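Local coordinates for protein mandelate racemase/muconate lactonizing enzyme (Polaromonas sp., PDB 3CB3) that probably catalyses a magnesium-dependent racemase or related reaction on a carboxylic acid, as in the mandelate racemase family, and binds L-glucaric acid in its barrel, at residues K42-I47 / Y67-G72; G156-T161 / K182-Q187; A214-D219 / I238-D243; Y284-A289 / M311-F316. All coordinates share one frame; numbering follows the deposited sequence.

Contact 1. Residues K42-I47 / Y67-G72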
# COMPACT_ATOMS: atom_id res chain seq x y z
N LYS A 42 -17.90 -11.87 8.27
CA LYS A 42 -18.33 -11.77 9.66
C LYS A 42 -18.50 -10.32 10.09
O LYS A 42 -17.89 -9.41 9.53
CB LYS A 42 -17.29 -12.43 10.58
CG LYS A 42 -17.23 -13.94 10.48
CD LYS A 42 -16.16 -14.50 11.41
CE LYS A 42 -16.43 -15.96 11.76
NZ LYS A 42 -16.58 -16.82 10.56
N PRO A 43 -19.37 -10.08 11.09
CA PRO A 43 -19.57 -8.71 11.55
C PRO A 43 -18.27 -8.22 12.19
O PRO A 43 -17.46 -9.03 12.66
CB PRO A 43 -20.68 -8.86 12.60
CG PRO A 43 -21.43 -10.09 12.15
CD PRO A 43 -20.31 -11.01 11.73
N MET A 44 -18.07 -6.91 12.20
CA MET A 44 -16.88 -6.32 12.80
C MET A 44 -17.23 -6.10 14.27
O MET A 44 -18.19 -5.39 14.57
CB MET A 44 -16.58 -4.97 12.13
CG MET A 44 -15.24 -4.36 12.50
SD MET A 44 -15.07 -2.70 11.80
CE MET A 44 -15.66 -2.98 10.11
N THR A 45 -16.48 -6.71 15.18
CA THR A 45 -16.76 -6.58 16.61
C THR A 45 -15.63 -5.93 17.41
O THR A 45 -15.77 -5.70 18.61
CB THR A 45 -17.07 -7.96 17.25
OG1 THR A 45 -15.91 -8.79 17.18
CG2 THR A 45 -18.23 -8.65 16.51
N GLU A 46 -14.53 -5.63 16.74
CA GLU A 46 -13.40 -5.00 17.42
C GLU A 46 -12.52 -4.24 16.44
O GLU A 46 -12.63 -4.44 15.23
CB GLU A 46 -12.56 -6.06 18.15
CG GLU A 46 -12.16 -7.24 17.26
CD GLU A 46 -11.30 -8.26 17.98
OE1 GLU A 46 -11.54 -8.51 19.19
OE2 GLU A 46 -10.39 -8.83 17.34
N ILE A 47 -11.68 -3.36 16.96
CA ILE A 47 -10.76 -2.58 16.13
C ILE A 47 -9.37 -2.77 16.71
O ILE A 47 -9.18 -2.65 17.92
CB ILE A 47 -11.05 -1.08 16.17
CG1 ILE A 47 -12.49 -0.80 15.75
CG2 ILE A 47 -10.11 -0.35 15.22
CD1 ILE A 47 -12.90 0.65 15.95
N TYR A 67 -4.64 2.37 13.24
CA TYR A 67 -5.62 1.33 13.51
C TYR A 67 -5.97 0.58 12.23
O TYR A 67 -5.68 1.04 11.13
CB TYR A 67 -6.88 1.95 14.10
CG TYR A 67 -7.75 2.66 13.08
CD1 TYR A 67 -8.87 2.03 12.53
CD2 TYR A 67 -7.44 3.95 12.64
CE1 TYR A 67 -9.66 2.66 11.57
CE2 TYR A 67 -8.23 4.60 11.68
CZ TYR A 67 -9.33 3.95 11.15
OH TYR A 67 -10.11 4.57 10.20
N SER A 68 -6.61 -0.57 12.39
CA SER A 68 -7.05 -1.39 11.27
C SER A 68 -8.46 -1.85 11.61
O SER A 68 -8.69 -2.40 12.68
CB SER A 68 -6.15 -2.62 11.09
OG SER A 68 -4.82 -2.26 10.78
N LYS A 69 -9.40 -1.61 10.70
CA LYS A 69 -10.79 -2.01 10.93
C LYS A 69 -10.96 -3.51 10.72
O LYS A 69 -11.49 -4.22 11.58
CB LYS A 69 -11.73 -1.21 10.03
CG LYS A 69 -11.31 -1.12 8.57
CD LYS A 69 -12.08 -2.09 7.68
CE LYS A 69 -13.59 -1.92 7.84
NZ LYS A 69 -14.05 -0.51 7.64
N ARG A 70 -10.51 -4.01 9.57
CA ARG A 70 -10.60 -5.44 9.30
C ARG A 70 -9.19 -6.00 9.51
O ARG A 70 -8.49 -5.56 10.43
CB ARG A 70 -11.08 -5.69 7.87
CG ARG A 70 -12.55 -5.38 7.64
CD ARG A 70 -13.45 -6.40 8.32
NE ARG A 70 -14.87 -6.17 8.05
CZ ARG A 70 -15.84 -7.01 8.44
NH1 ARG A 70 -15.54 -8.12 9.09
NH2 ARG A 70 -17.11 -6.73 8.17
N ALA A 71 -8.76 -6.94 8.68
CA ALA A 71 -7.42 -7.51 8.83
C ALA A 71 -6.36 -6.41 8.64
O ALA A 71 -6.57 -5.48 7.87
CB ALA A 71 -7.20 -8.63 7.81
N GLY A 72 -5.25 -6.53 9.35
CA GLY A 72 -4.19 -5.54 9.22
C GLY A 72 -3.47 -5.18 10.51
O GLY A 72 -2.34 -4.69 10.48
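Arg70 folds back at its second torsion (chi2 -71°) and then runs straight, which returns a side chain that leaves the backbone away from 42-47 to the carbonyl of Lys42. The guanidinium grips that single oxygen end-on: Arg70 NH1 to Lys42 O is 2.7 Å and fairly straight, whereas Arg70 NH2 to Lys42 O is 3.1 Å and more bent. Lys42 O lies in the guanidinium plane, and Met44 CB sits 4.3 Å above that plane, over the centre of the group. With an alanine in place of Arg70, Lys42 O would probably be left without both donors and Met44 without the flat group it covers. The touching parts run antiparallel at one end of the hairpin of strands 44-56 and 61-68, in the N-terminal domain that caps the barrel in the enolase superfamily. Met44, extended as far as its sulfur, meets Lys69 at about a right angle, its CE lying against Lys69 CE at a separation too short to be trusted; Lys69 also touches the bound L-glucaric acid. Ile47 CG2 approaches Tyr67 CD1 obliquely at 3.8 Å, and the hydroxyl of Tyr67 is hydrogen-bonded to Asp288.

Contact 2. Residues G156-T161 / K182-Q187. With LGT (L-glucaric acid), chain G.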
# COMPACT_ATOMS: atom_id res chain seq x y z
N GLY A 156 -25.83 5.89 15.45
CA GLY A 156 -25.93 4.44 15.48
C GLY A 156 -26.83 3.85 14.42
O GLY A 156 -27.26 2.71 14.53
N GLY A 157 -27.11 4.63 13.37
CA GLY A 157 -27.98 4.16 12.31
C GLY A 157 -27.28 3.35 11.23
O GLY A 157 -26.16 3.67 10.81
N PHE A 158 -27.95 2.30 10.77
CA PHE A 158 -27.44 1.44 9.72
C PHE A 158 -28.52 1.25 8.68
O PHE A 158 -29.69 1.54 8.92
CB PHE A 158 -27.04 0.08 10.29
CG PHE A 158 -25.92 0.14 11.28
CD1 PHE A 158 -24.67 0.61 10.91
CD2 PHE A 158 -26.13 -0.27 12.60
CE1 PHE A 158 -23.62 0.66 11.83
CE2 PHE A 158 -25.09 -0.21 13.53
CZ PHE A 158 -23.84 0.25 13.14
N LEU A 159 -28.12 0.76 7.51
CA LEU A 159 -29.04 0.54 6.42
C LEU A 159 -30.25 -0.29 6.87
O LEU A 159 -31.37 -0.10 6.38
CB LEU A 159 -28.30 -0.17 5.28
CG LEU A 159 -28.56 0.26 3.83
CD1 LEU A 159 -28.54 1.78 3.72
CD2 LEU A 159 -27.50 -0.36 2.92
N HIS A 160 -30.03 -1.19 7.83
CA HIS A 160 -31.11 -2.05 8.31
C HIS A 160 -31.79 -1.61 9.61
O HIS A 160 -32.62 -2.34 10.15
CB HIS A 160 -30.58 -3.49 8.47
CG HIS A 160 -29.33 -3.59 9.29
ND1 HIS A 160 -29.34 -3.64 10.67
CD2 HIS A 160 -28.02 -3.62 8.92
CE1 HIS A 160 -28.10 -3.71 11.11
NE2 HIS A 160 -27.28 -3.69 10.07
N THR A 161 -31.45 -0.42 10.10
CA THR A 161 -32.07 0.10 11.33
C THR A 161 -33.47 0.62 11.04
O THR A 161 -33.67 1.39 10.09
CB THR A 161 -31.25 1.26 11.94
OG1 THR A 161 -29.91 0.84 12.21
CG2 THR A 161 -31.89 1.74 13.23
N LYS A 182 -25.61 11.86 9.29
CA LYS A 182 -25.24 11.16 8.05
C LYS A 182 -26.04 9.86 8.02
O LYS A 182 -26.00 9.07 8.97
CB LYS A 182 -23.74 10.84 8.00
CG LYS A 182 -23.30 10.31 6.63
CD LYS A 182 -21.79 10.39 6.43
CE LYS A 182 -21.05 9.33 7.22
NZ LYS A 182 -19.57 9.54 7.13
N LEU A 183 -26.77 9.65 6.93
CA LEU A 183 -27.60 8.46 6.78
C LEU A 183 -27.03 7.49 5.75
O LEU A 183 -26.62 7.90 4.66
CB LEU A 183 -29.01 8.87 6.34
CG LEU A 183 -29.72 9.90 7.23
CD1 LEU A 183 -30.91 10.47 6.47
CD2 LEU A 183 -30.15 9.25 8.54
N LYS A 184 -27.02 6.21 6.10
CA LYS A 184 -26.52 5.22 5.17
C LYS A 184 -27.57 4.91 4.12
O LYS A 184 -28.76 4.76 4.42
CB LYS A 184 -26.11 3.96 5.93
CG LYS A 184 -24.83 4.13 6.72
CD LYS A 184 -24.47 2.90 7.51
CE LYS A 184 -23.09 3.04 8.11
NZ LYS A 184 -22.05 3.25 7.06
N VAL A 185 -27.13 4.86 2.86
CA VAL A 185 -28.01 4.54 1.74
C VAL A 185 -27.24 3.53 0.89
O VAL A 185 -26.15 3.10 1.25
CB VAL A 185 -28.34 5.79 0.88
CG1 VAL A 185 -29.19 6.79 1.67
CG2 VAL A 185 -27.05 6.45 0.40
N GLY A 186 -27.82 3.14 -0.24
CA GLY A 186 -27.13 2.20 -1.11
C GLY A 186 -27.75 0.82 -1.24
O GLY A 186 -27.17 -0.05 -1.87
N GLN A 187 -28.93 0.61 -0.66
CA GLN A 187 -29.56 -0.70 -0.77
C GLN A 187 -30.07 -0.92 -2.19
O GLN A 187 -30.24 0.03 -2.95
CB GLN A 187 -30.71 -0.84 0.23
CG GLN A 187 -31.65 0.34 0.29
CD GLN A 187 -32.73 0.15 1.33
OE1 GLN A 187 -33.28 1.12 1.86
NE2 GLN A 187 -33.06 -1.11 1.63
O1A LGT G . -17.90 7.26 6.70
C1 LGT G . -17.82 6.35 7.54
O1B LGT G . -17.48 6.52 8.74
C2 LGT G . -18.16 4.89 7.10
O2 LGT G . -17.95 4.75 5.68
C3 LGT G . -17.33 3.84 7.86
O3 LGT G . -15.95 4.11 7.63
C4 LGT G . -17.63 2.35 7.46
O4 LGT G . -16.49 1.75 6.82
C5 LGT G . -18.03 1.42 8.63
O5 LGT G . -17.01 1.45 9.64
C6 LGT G . -19.39 1.84 9.25
O6A LGT G . -20.41 1.50 8.61
O6B LGT G . -19.39 2.48 10.33
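Leu159 and Lys184 carry most of the van der Waals contact. Leu159 CD1 presses on the backbone, 3.1 Å from Lys184 O and 3.4 Å from Val185 CA, while its other methyl, CD2, reaches toward the backbone of Gln187. The aliphatic part of Lys184 runs alongside Phe158, both side chains pointing the same way: Lys184 CD is 3.8 Å from Gly157 O, and Lys184 CE meets the edge of the Phe158 ring, 4.0 Å from CD1. Hydrogen bonds of the loop itself hold this apolar surface in place, since a type I turn from Phe158 to Thr161 is closed by Thr161 N to Phe158 O, and Phe158 N donates to Thr161 OG1 at 2.8 Å. The polar ends of the two lysines serve the ligand. Lys184, extended to CE, bends only at its last torsion (chi4 -60°), which brings NZ within 2.9 Å of the glucarate O6A; Lys182 NZ binds O1A at the other end, also at 2.9 Å, and is shared with Glu239 and Glu335 in salt bridges. The pair is consistent with the Lys-X-Lys motif of the mandelate racemase and muconate lactonizing branches. Segment 182-187 ends strand 181-184, which lies beside strand 210-213, and leads to helix 190-204, on which Gln187 packs; the 156-161 loop lies between strand 148-152 and helix 163-175.

Contact 3. Residues A214-D219 / I238-D243. With MG (magnesium ion), chain E; LGT (L-glucaric acid), chain G.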
# COMPACT_ATOMS: atom_id res chain seq x y z
N ALA A 214 -23.23 6.13 0.72
CA ALA A 214 -23.62 4.96 -0.07
C ALA A 214 -22.62 3.82 0.09
O ALA A 214 -22.86 2.69 -0.35
CB ALA A 214 -23.74 5.35 -1.56
N ASN A 215 -21.48 4.13 0.71
CA ASN A 215 -20.44 3.13 0.93
C ASN A 215 -20.08 2.31 -0.31
O ASN A 215 -20.02 1.08 -0.25
CB ASN A 215 -20.85 2.19 2.07
CG ASN A 215 -20.77 2.86 3.42
OD1 ASN A 215 -19.69 3.03 3.99
ND2 ASN A 215 -21.93 3.26 3.94
N GLN A 216 -19.84 3.01 -1.42
CA GLN A 216 -19.43 2.41 -2.70
C GLN A 216 -20.39 1.38 -3.31
O GLN A 216 -20.00 0.59 -4.17
CB GLN A 216 -18.05 1.73 -2.55
CG GLN A 216 -17.10 2.42 -1.59
CD GLN A 216 -15.75 1.71 -1.47
OE1 GLN A 216 -15.09 1.77 -0.42
NE2 GLN A 216 -15.33 1.06 -2.53
N GLN A 217 -21.65 1.42 -2.89
CA GLN A 217 -22.61 0.44 -3.37
C GLN A 217 -23.27 0.65 -4.72
O GLN A 217 -23.94 -0.26 -5.22
CB GLN A 217 -23.67 0.20 -2.30
CG GLN A 217 -23.09 -0.52 -1.09
CD GLN A 217 -24.05 -0.58 0.07
OE1 GLN A 217 -24.35 0.44 0.69
NE2 GLN A 217 -24.55 -1.77 0.36
N TRP A 218 -23.10 1.82 -5.32
CA TRP A 218 -23.72 2.06 -6.61
C TRP A 218 -22.76 1.91 -7.79
O TRP A 218 -21.56 2.12 -7.64
CB TRP A 218 -24.31 3.48 -6.67
CG TRP A 218 -25.37 3.78 -5.66
CD1 TRP A 218 -26.35 2.93 -5.21
CD2 TRP A 218 -25.60 5.03 -5.02
NE1 TRP A 218 -27.18 3.58 -4.33
CE2 TRP A 218 -26.74 4.87 -4.19
CE3 TRP A 218 -24.96 6.28 -5.06
CZ2 TRP A 218 -27.25 5.92 -3.41
CZ3 TRP A 218 -25.47 7.32 -4.28
CH2 TRP A 218 -26.60 7.12 -3.46
N ASP A 219 -23.30 1.53 -8.94
CA ASP A 219 -22.49 1.47 -10.14
C ASP A 219 -22.74 2.84 -10.78
O ASP A 219 -23.59 3.59 -10.30
CB ASP A 219 -22.91 0.32 -11.07
CG ASP A 219 -24.37 0.38 -11.47
OD1 ASP A 219 -25.08 1.35 -11.11
OD2 ASP A 219 -24.82 -0.56 -12.15
N ILE A 238 -22.98 13.66 -0.72
CA ILE A 238 -23.31 12.28 -1.04
C ILE A 238 -21.92 11.64 -1.03
O ILE A 238 -21.09 11.94 -1.88
CB ILE A 238 -23.94 12.15 -2.44
CG1 ILE A 238 -25.33 12.79 -2.45
CG2 ILE A 238 -24.04 10.67 -2.83
CD1 ILE A 238 -25.94 12.90 -3.83
N GLU A 239 -21.69 10.77 -0.05
CA GLU A 239 -20.42 10.10 0.16
C GLU A 239 -20.26 8.71 -0.47
O GLU A 239 -21.18 7.89 -0.44
CB GLU A 239 -20.18 9.99 1.67
CG GLU A 239 -18.90 9.34 2.09
CD GLU A 239 -18.73 9.37 3.58
OE1 GLU A 239 -19.31 10.27 4.22
OE2 GLU A 239 -18.00 8.52 4.12
N GLU A 240 -19.07 8.48 -1.02
CA GLU A 240 -18.71 7.21 -1.66
C GLU A 240 -19.82 6.58 -2.49
O GLU A 240 -20.22 5.45 -2.25
CB GLU A 240 -18.24 6.20 -0.60
CG GLU A 240 -16.88 6.51 0.01
CD GLU A 240 -16.11 5.25 0.39
OE1 GLU A 240 -16.47 4.58 1.39
OE2 GLU A 240 -15.13 4.92 -0.33
N PRO A 241 -20.33 7.31 -3.49
CA PRO A 241 -21.39 6.69 -4.28
C PRO A 241 -20.81 5.55 -5.12
O PRO A 241 -21.52 4.59 -5.44
CB PRO A 241 -21.91 7.84 -5.14
CG PRO A 241 -20.70 8.70 -5.32
CD PRO A 241 -20.06 8.68 -3.96
N LEU A 242 -19.52 5.65 -5.44
CA LEU A 242 -18.84 4.66 -6.27
C LEU A 242 -17.63 4.00 -5.60
O LEU A 242 -17.25 4.36 -4.48
CB LEU A 242 -18.36 5.31 -7.57
CG LEU A 242 -19.44 6.01 -8.41
CD1 LEU A 242 -18.80 6.82 -9.52
CD2 LEU A 242 -20.40 4.96 -8.96
N ASP A 243 -17.04 3.04 -6.31
CA ASP A 243 -15.85 2.35 -5.84
C ASP A 243 -14.83 3.44 -5.53
O ASP A 243 -14.69 4.38 -6.30
CB ASP A 243 -15.30 1.43 -6.93
CG ASP A 243 -14.05 0.69 -6.50
OD1 ASP A 243 -14.17 -0.43 -5.97
OD2 ASP A 243 -12.95 1.25 -6.68
MG MG E . -18.07 6.62 4.75
O1A LGT G . -17.90 7.26 6.70
C1 LGT G . -17.82 6.35 7.54
O1B LGT G . -17.48 6.52 8.74
C2 LGT G . -18.16 4.89 7.10
O2 LGT G . -17.95 4.75 5.68
C3 LGT G . -17.33 3.84 7.86
O3 LGT G . -15.95 4.11 7.63
C4 LGT G . -17.63 2.35 7.46
O4 LGT G . -16.49 1.75 6.82
C5 LGT G . -18.03 1.42 8.63
O5 LGT G . -17.01 1.45 9.64
C6 LGT G . -19.39 1.84 9.25
O6A LGT G . -20.41 1.50 8.61
O6B LGT G . -19.39 2.48 10.33
O HOH W 1 -18.96 1.72 -8.42
O HOH W 2 -18.49 5.92 2.95
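At the mouth of the barrel, the loop 214-219 after strand 210-213 meets strand 238-239 and the turn following it through three backbone bonds. Ala214 N donates to Glu239 O at 2.9 Å, Gln216 N to Glu240 O at 2.6 Å and Trp218 N to Pro241 O at 3.2 Å. A type I' turn from Ala214 to Gln217 lets alternate amides face the partner segment. Gln216 and Glu240 lie side by side, their amide and carboxylate planes 58° apart, with Gln216 CG 3.4 Å from Glu240 OE2 and Gln216 CB against Leu242 O. An alanine at Gln216 would probably strip the Glu240 carboxylate of this flanking chain and open a gap beside it. Toward helix 220-230, the Trp218 ring turns its edge to Pro241, CE3 3.4 Å from CB, and to Ile238 CG2, while Ala214 CB sits over the rim of one face. Water 1 bridges Trp218 O and Asp243 N. Extended Glu239 places OE2 2.0 Å from the magnesium ion, which glucarate O1A and O2 and water 2 also bind, and OE1 in a salt bridge with Lys182. Glu239, with Asp213 and Glu265, makes up the three-carboxylate site characteristic of the enolase superfamily.

Contact 4. Residues Y284-A289 / M311-F316. With LGT (L-glucaric acid), chain G.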
# COMPACT_ATOMS: atom_id res chain seq x y z
N TYR A 284 -15.58 17.27 -1.37
CA TYR A 284 -15.13 17.08 0.00
C TYR A 284 -14.15 15.92 0.00
O TYR A 284 -14.52 14.80 -0.38
CB TYR A 284 -16.29 16.73 0.93
CG TYR A 284 -17.06 17.92 1.45
CD1 TYR A 284 -16.61 18.62 2.56
CD2 TYR A 284 -18.23 18.34 0.83
CE1 TYR A 284 -17.32 19.71 3.06
CE2 TYR A 284 -18.94 19.42 1.31
CZ TYR A 284 -18.48 20.10 2.42
OH TYR A 284 -19.21 21.15 2.92
N LEU A 285 -12.92 16.17 0.41
CA LEU A 285 -11.91 15.12 0.47
C LEU A 285 -12.00 14.55 1.87
O LEU A 285 -12.08 15.30 2.85
CB LEU A 285 -10.51 15.70 0.23
CG LEU A 285 -9.46 14.65 -0.12
CD1 LEU A 285 -9.77 14.08 -1.51
CD2 LEU A 285 -8.07 15.28 -0.11
N MET A 286 -11.98 13.23 1.98
CA MET A 286 -12.09 12.59 3.28
C MET A 286 -10.89 11.74 3.68
O MET A 286 -11.00 10.52 3.83
CB MET A 286 -13.36 11.75 3.34
CG MET A 286 -14.62 12.53 3.02
SD MET A 286 -16.10 11.49 3.23
CE MET A 286 -16.39 11.71 5.04
N PRO A 287 -9.73 12.37 3.85
CA PRO A 287 -8.53 11.63 4.24
C PRO A 287 -8.62 11.14 5.68
O PRO A 287 -9.29 11.74 6.53
CB PRO A 287 -7.42 12.67 4.06
CG PRO A 287 -8.13 13.95 4.38
CD PRO A 287 -9.42 13.79 3.63
N ASP A 288 -7.95 10.02 5.94
CA ASP A 288 -7.89 9.41 7.26
C ASP A 288 -6.39 9.41 7.63
O ASP A 288 -5.62 8.60 7.10
CB ASP A 288 -8.43 7.97 7.17
CG ASP A 288 -8.53 7.30 8.53
OD1 ASP A 288 -7.52 7.27 9.26
OD2 ASP A 288 -9.63 6.81 8.86
N ALA A 289 -5.98 10.31 8.51
CA ALA A 289 -4.57 10.42 8.88
C ALA A 289 -3.92 9.06 9.16
O ALA A 289 -2.90 8.71 8.57
CB ALA A 289 -4.40 11.35 10.07
N MET A 311 -12.88 21.15 -0.23
CA MET A 311 -13.29 21.19 1.16
C MET A 311 -12.82 19.92 1.85
O MET A 311 -12.54 18.91 1.20
CB MET A 311 -14.81 21.32 1.23
CG MET A 311 -15.31 22.56 0.49
SD MET A 311 -17.09 22.74 0.54
CE MET A 311 -17.58 21.73 -0.85
N LEU A 312 -12.74 19.97 3.18
CA LEU A 312 -12.25 18.83 3.94
C LEU A 312 -13.26 18.24 4.93
O LEU A 312 -13.98 18.97 5.61
CB LEU A 312 -10.99 19.25 4.70
CG LEU A 312 -10.13 18.13 5.29
CD1 LEU A 312 -9.47 17.37 4.15
CD2 LEU A 312 -9.08 18.72 6.22
N ALA A 313 -13.28 16.91 4.99
CA ALA A 313 -14.15 16.16 5.89
C ALA A 313 -13.39 14.90 6.29
O ALA A 313 -13.69 13.80 5.82
CB ALA A 313 -15.46 15.80 5.19
N PRO A 314 -12.38 15.04 7.17
CA PRO A 314 -11.56 13.92 7.64
C PRO A 314 -12.42 12.72 8.04
O PRO A 314 -13.55 12.89 8.49
CB PRO A 314 -10.81 14.51 8.83
CG PRO A 314 -10.66 15.96 8.44
CD PRO A 314 -12.04 16.28 7.90
N HIS A 315 -11.89 11.52 7.86
CA HIS A 315 -12.63 10.31 8.19
C HIS A 315 -12.22 9.69 9.53
O HIS A 315 -11.03 9.47 9.78
CB HIS A 315 -12.47 9.28 7.07
CG HIS A 315 -12.96 7.91 7.43
ND1 HIS A 315 -12.12 6.94 7.95
CD2 HIS A 315 -14.19 7.36 7.38
CE1 HIS A 315 -12.83 5.85 8.21
NE2 HIS A 315 -14.09 6.08 7.88
N PHE A 316 -13.21 9.42 10.37
CA PHE A 316 -12.98 8.78 11.67
C PHE A 316 -12.05 9.58 12.60
O PHE A 316 -11.94 10.80 12.49
CB PHE A 316 -12.43 7.37 11.44
CG PHE A 316 -12.58 6.44 12.63
CD1 PHE A 316 -13.81 6.29 13.27
CD2 PHE A 316 -11.49 5.70 13.08
CE1 PHE A 316 -13.95 5.41 14.34
CE2 PHE A 316 -11.63 4.82 14.15
CZ PHE A 316 -12.86 4.67 14.79
O1A LGT G . -17.90 7.26 6.70
C1 LGT G . -17.82 6.35 7.54
O1B LGT G . -17.48 6.52 8.74
C2 LGT G . -18.16 4.89 7.10
O2 LGT G . -17.95 4.75 5.68
C3 LGT G . -17.33 3.84 7.86
O3 LGT G . -15.95 4.11 7.63
C4 LGT G . -17.63 2.35 7.46
O4 LGT G . -16.49 1.75 6.82
C5 LGT G . -18.03 1.42 8.63
O5 LGT G . -17.01 1.45 9.64
C6 LGT G . -19.39 1.84 9.25
O6A LGT G . -20.41 1.50 8.61
O6B LGT G . -19.39 2.48 10.33
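Tyr284 and Met311 form the apolar start of a parallel pairing between neighbouring strands of the barrel, 284-285 and 311-312. Met311 CB lies over a face of the Tyr284 ring, 3.8 Å from its centroid, in a CH-pi contact. The chain then carries SD to an oblique Met-aromatic contact, and the bend at chi3 (-86°) lays CE over a face of the ring, 3.4 Å from Tyr284 CE2. Ala313 CB touches both Tyr284 CD1 and Met286 CG. Leu285 and Leu312 point to the other face of the sheet, where Leu312 CD1 packs 3.6 Å from Pro287 CD, near helix 295-308.

Backbone bonds knit the two strands: Leu285 N donates to Met311 O, and Ala313 N returns a bond to Leu285 O at 2.9 Å. Beyond the strand ends His315 N reaches Pro287 O.

The polar edge is a His-carboxylate pair, resembling the His-Asp pair of mandelate racemase relatives. Asp288 OD2 takes His315 ND1 with its anti lone pair at 2.7 Å, nearly in the ring plane, the carboxylate and ring being 44° apart. Tyr67 OH also bonds to OD2, while OD1 caps Arg291 N, so both oxygens help fix the carboxylate, and thereby the imidazole. Phe316 CB lies over a face of the His315 ring. Across that ring from ND1, His315 NE2 donates to glucarate O3 at 2.7 Å, with an N-H...O angle of 161°.

Contact 4 is the buried one, whereas contacts 1, 2 and 3 are only partly buried. Contacts 2, 3 and 4 reach the same parallel barrel sheet: contacts 2 and 4 involve strands 181-184 and 311-312, at opposite ends of its six-strand parallel run, and contact 3 strand 238-239 and the loop after its neighbour 210-213. Contact 1 belongs instead to the antiparallel sheet of the N-terminal domain, and meets contact 4 through the hydrogen bond of Tyr67 to Asp288. A salt bridge links contacts 2 and 3. Around the glucarate, contact 1 brings Lys69 against the ligand, contact 2 supplies two more lysines, contact 3 a metal-bound carboxylate and contact 4 an imidazole.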